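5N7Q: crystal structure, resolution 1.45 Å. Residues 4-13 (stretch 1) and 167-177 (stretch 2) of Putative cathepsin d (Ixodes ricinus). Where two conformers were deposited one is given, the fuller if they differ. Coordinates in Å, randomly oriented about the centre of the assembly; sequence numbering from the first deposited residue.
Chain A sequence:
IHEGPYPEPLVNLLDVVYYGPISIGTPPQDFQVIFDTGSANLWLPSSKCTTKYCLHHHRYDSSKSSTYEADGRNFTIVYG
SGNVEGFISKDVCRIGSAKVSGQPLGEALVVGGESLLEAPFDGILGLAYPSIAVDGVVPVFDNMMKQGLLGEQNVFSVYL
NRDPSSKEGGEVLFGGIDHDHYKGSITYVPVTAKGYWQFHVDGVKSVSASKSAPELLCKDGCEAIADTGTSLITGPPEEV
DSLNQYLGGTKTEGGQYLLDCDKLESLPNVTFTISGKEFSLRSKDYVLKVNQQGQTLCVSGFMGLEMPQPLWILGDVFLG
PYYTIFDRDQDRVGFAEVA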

# COMPACT_ATOMS: atom_id res chain seq x y z
N GLY A 4 10.64 21.24 1.87
CA GLY A 4 9.30 20.62 1.70
C GLY A 4 8.29 21.21 2.70
O GLY A 4 8.44 22.37 3.09
N PRO A 5 7.26 20.49 3.11
CA PRO A 5 6.92 19.12 2.69
C PRO A 5 6.27 19.10 1.31
O PRO A 5 5.94 20.16 0.75
CB PRO A 5 5.92 18.70 3.77
CG PRO A 5 5.16 19.97 4.02
CD PRO A 5 6.23 21.04 4.03
N TYR A 6 6.08 17.90 0.78
CA TYR A 6 5.57 17.73 -0.60
C TYR A 6 4.30 16.89 -0.56
O TYR A 6 4.37 15.68 -0.37
CB TYR A 6 6.62 17.07 -1.53
CG TYR A 6 7.97 17.72 -1.39
CD1 TYR A 6 8.29 18.89 -2.09
CD2 TYR A 6 8.90 17.18 -0.54
CE1 TYR A 6 9.53 19.48 -1.93
CE2 TYR A 6 10.14 17.75 -0.37
CZ TYR A 6 10.47 18.89 -1.07
OH TYR A 6 11.72 19.48 -0.86
N PRO A 7 3.12 17.54 -0.70
CA PRO A 7 1.87 16.78 -0.70
C PRO A 7 1.62 16.10 -2.03
O PRO A 7 1.60 16.78 -3.07
CB PRO A 7 0.79 17.84 -0.39
CG PRO A 7 1.39 19.11 -0.86
CD PRO A 7 2.87 18.99 -0.75
N GLU A 8 1.43 14.79 -2.02
CA GLU A 8 1.16 14.05 -3.21
C GLU A 8 -0.31 13.60 -3.20
O GLU A 8 -0.70 12.74 -2.39
CB GLU A 8 2.09 12.84 -3.30
CG GLU A 8 1.74 11.83 -4.39
CD GLU A 8 1.96 12.30 -5.81
OE1 GLU A 8 2.46 13.44 -5.99
OE2 GLU A 8 1.65 11.52 -6.75
N PRO A 9 -1.14 14.19 -4.07
CA PRO A 9 -2.56 13.83 -4.07
C PRO A 9 -2.84 12.51 -4.73
O PRO A 9 -2.27 12.23 -5.79
CB PRO A 9 -3.19 14.97 -4.87
CG PRO A 9 -2.13 15.33 -5.84
CD PRO A 9 -0.84 15.20 -5.11
N LEU A 10 -3.72 11.71 -4.14
CA LEU A 10 -4.11 10.40 -4.65
C LEU A 10 -5.55 10.35 -5.17
O LEU A 10 -6.43 11.04 -4.66
CB LEU A 10 -3.96 9.32 -3.57
CG LEU A 10 -2.60 9.27 -2.89
CD1 LEU A 10 -2.63 8.28 -1.73
CD2 LEU A 10 -1.51 8.89 -3.90
N VAL A 11 -5.74 9.51 -6.18
CA VAL A 11 -7.05 9.09 -6.65
C VAL A 11 -7.36 7.73 -6.02
O VAL A 11 -6.49 6.85 -5.94
CB VAL A 11 -7.08 9.02 -8.19
CG1 VAL A 11 -8.29 8.26 -8.72
CG2 VAL A 11 -7.02 10.42 -8.76
N ASN A 12 -8.61 7.55 -5.61
CA ASN A 12 -9.15 6.33 -5.02
C ASN A 12 -10.05 5.66 -6.04
O ASN A 12 -11.08 6.19 -6.39
CB ASN A 12 -9.95 6.71 -3.78
CG ASN A 12 -10.75 5.55 -3.20
OD1 ASN A 12 -10.70 4.43 -3.68
ND2 ASN A 12 -11.47 5.83 -2.14
N LEU A 13 -9.62 4.51 -6.56
CA LEU A 13 -10.47 3.68 -7.42
C LEU A 13 -11.10 2.57 -6.57
O LEU A 13 -10.41 1.65 -6.14
CB LEU A 13 -9.63 3.09 -8.55
CG LEU A 13 -10.45 2.15 -9.45
CD1 LEU A 13 -11.46 2.91 -10.28
CD2 LEU A 13 -9.49 1.37 -10.32
N LYS A 167 -14.37 13.50 -3.33
CA LYS A 167 -13.52 14.06 -4.37
C LYS A 167 -12.02 13.79 -4.23
O LYS A 167 -11.32 13.60 -5.23
CB LYS A 167 -13.75 15.58 -4.42
CG LYS A 167 -13.04 16.29 -5.53
CD LYS A 167 -13.65 16.02 -6.88
CE LYS A 167 -13.30 17.14 -7.85
NZ LYS A 167 -13.94 16.94 -9.17
N GLU A 168 -11.55 13.77 -2.99
CA GLU A 168 -10.14 13.68 -2.68
C GLU A 168 -9.83 12.25 -2.22
O GLU A 168 -10.26 11.85 -1.14
CB GLU A 168 -9.82 14.78 -1.67
CG GLU A 168 -8.70 14.65 -0.66
CD GLU A 168 -8.81 15.79 0.38
OE1 GLU A 168 -9.20 16.93 0.01
OE2 GLU A 168 -8.58 15.54 1.57
N GLY A 169 -9.10 11.51 -3.04
CA GLY A 169 -8.84 10.10 -2.78
C GLY A 169 -7.90 9.83 -1.62
O GLY A 169 -8.03 8.80 -0.96
N GLY A 170 -6.97 10.75 -1.35
CA GLY A 170 -5.94 10.50 -0.36
C GLY A 170 -4.74 11.39 -0.59
O GLY A 170 -4.73 12.19 -1.52
N GLU A 171 -3.72 11.21 0.23
CA GLU A 171 -2.49 11.99 0.15
C GLU A 171 -1.35 11.19 0.71
O GLU A 171 -1.50 10.59 1.76
CB GLU A 171 -2.64 13.28 0.94
CG GLU A 171 -1.36 14.10 1.05
CD GLU A 171 -1.57 15.37 1.85
OE1 GLU A 171 -1.95 16.36 1.19
OE2 GLU A 171 -1.45 15.37 3.10
N VAL A 172 -0.20 11.25 0.05
CA VAL A 172 1.06 10.92 0.70
C VAL A 172 1.79 12.23 0.95
O VAL A 172 2.11 12.92 -0.01
CB VAL A 172 1.94 9.95 -0.12
CG1 VAL A 172 3.17 9.60 0.67
CG2 VAL A 172 1.19 8.67 -0.50
N LEU A 173 2.04 12.57 2.21
CA LEU A 173 2.75 13.80 2.55
C LEU A 173 4.20 13.48 2.82
O LEU A 173 4.54 12.89 3.84
CB LEU A 173 2.11 14.47 3.75
CG LEU A 173 2.75 15.80 4.18
CD1 LEU A 173 2.61 16.83 3.09
CD2 LEU A 173 2.04 16.29 5.42
N PHE A 174 5.06 13.88 1.89
CA PHE A 174 6.49 13.65 2.06
C PHE A 174 7.14 14.74 2.92
O PHE A 174 7.10 15.91 2.55
CB PHE A 174 7.17 13.57 0.69
CG PHE A 174 6.78 12.34 -0.09
CD1 PHE A 174 7.41 11.13 0.15
CD2 PHE A 174 5.75 12.36 -1.01
CE1 PHE A 174 7.03 9.98 -0.52
CE2 PHE A 174 5.37 11.21 -1.70
CZ PHE A 174 6.02 10.03 -1.46
N GLY A 175 7.72 14.35 4.06
CA GLY A 175 8.41 15.31 4.91
C GLY A 175 7.52 16.02 5.92
O GLY A 175 7.86 17.06 6.44
N GLY A 176 6.38 15.43 6.24
CA GLY A 176 5.53 16.03 7.26
C GLY A 176 4.44 15.12 7.77
O GLY A 176 4.19 14.03 7.19
N ILE A 177 3.79 15.57 8.84
CA ILE A 177 2.61 14.92 9.45
C ILE A 177 1.55 16.00 9.54
O ILE A 177 1.80 17.01 10.18
CB ILE A 177 2.91 14.41 10.88
CG1 ILE A 177 4.16 13.52 10.94
CG2 ILE A 177 1.68 13.69 11.43
CD1 ILE A 177 4.61 13.17 12.36
O HOH W 1 -6.50 13.63 -3.70

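How does the contact begin at the start of stretch 1? Pro-5, entered through a cis peptide bond, points toward stretch 2 and packs its CB 3.9 Å from Leu-173 CD1, beside the type II turn that runs from Leu-173 to Gly-176. Its CA lies 3.2 Å from Phe-174 O, the same carbonyl that accepts the first hydrogen bond of the ladder. Within that turn Gly-175 has a phi of 87°, where a CB would be jammed against the preceding carbonyl.

What joins the two strands? They run antiparallel, and Tyr-6 pairs with Phe-174 through two nearly straight bonds, Tyr-6 N to Phe-174 O at 2.9 Å and Phe-174 N to Tyr-6 O at 3.0 Å. Their side chains share a face of the sheet, with Tyr-6 CB 4.2 Å from Phe-174 CB. Pro-7 has no amide hydrogen to give, but it falls at a non-hydrogen-bonded position, so the ladder loses nothing; on the other face its CB meets Leu-173 CD1 at 4.1 Å.

How does the pattern continue at Glu-8? Glu-8 N donates to Val-172 O at 2.8 Å, and Val-172 N returns a bond to Glu-8 O at 2.9 Å. That oxygen also receives a CA-H...O contact from Glu-171 CA, at 3.2 Å. Glu-8 CB approaches the edge of the Phe-174 ring, 4.0 Å from CE2. Pro-9, like Pro-7, occupies a non-hydrogen-bonded site, opposite Glu-171.

What happens where the ladder ends? Leu-10 N donates to Gly-170 O at 2.8 Å, and a water donates to both Leu-10 O (2.8 Å) and Gly-170 O (3.2 Å). Leu-10 CD1 packs 4.0 Å from Val-172 CG2. Gly-169 CA comes within 3.7 Å of Asn-12 CB; a CB on Gly-169 would clash with Leu-10 O and Asn-12 N, each 2.5 Å away.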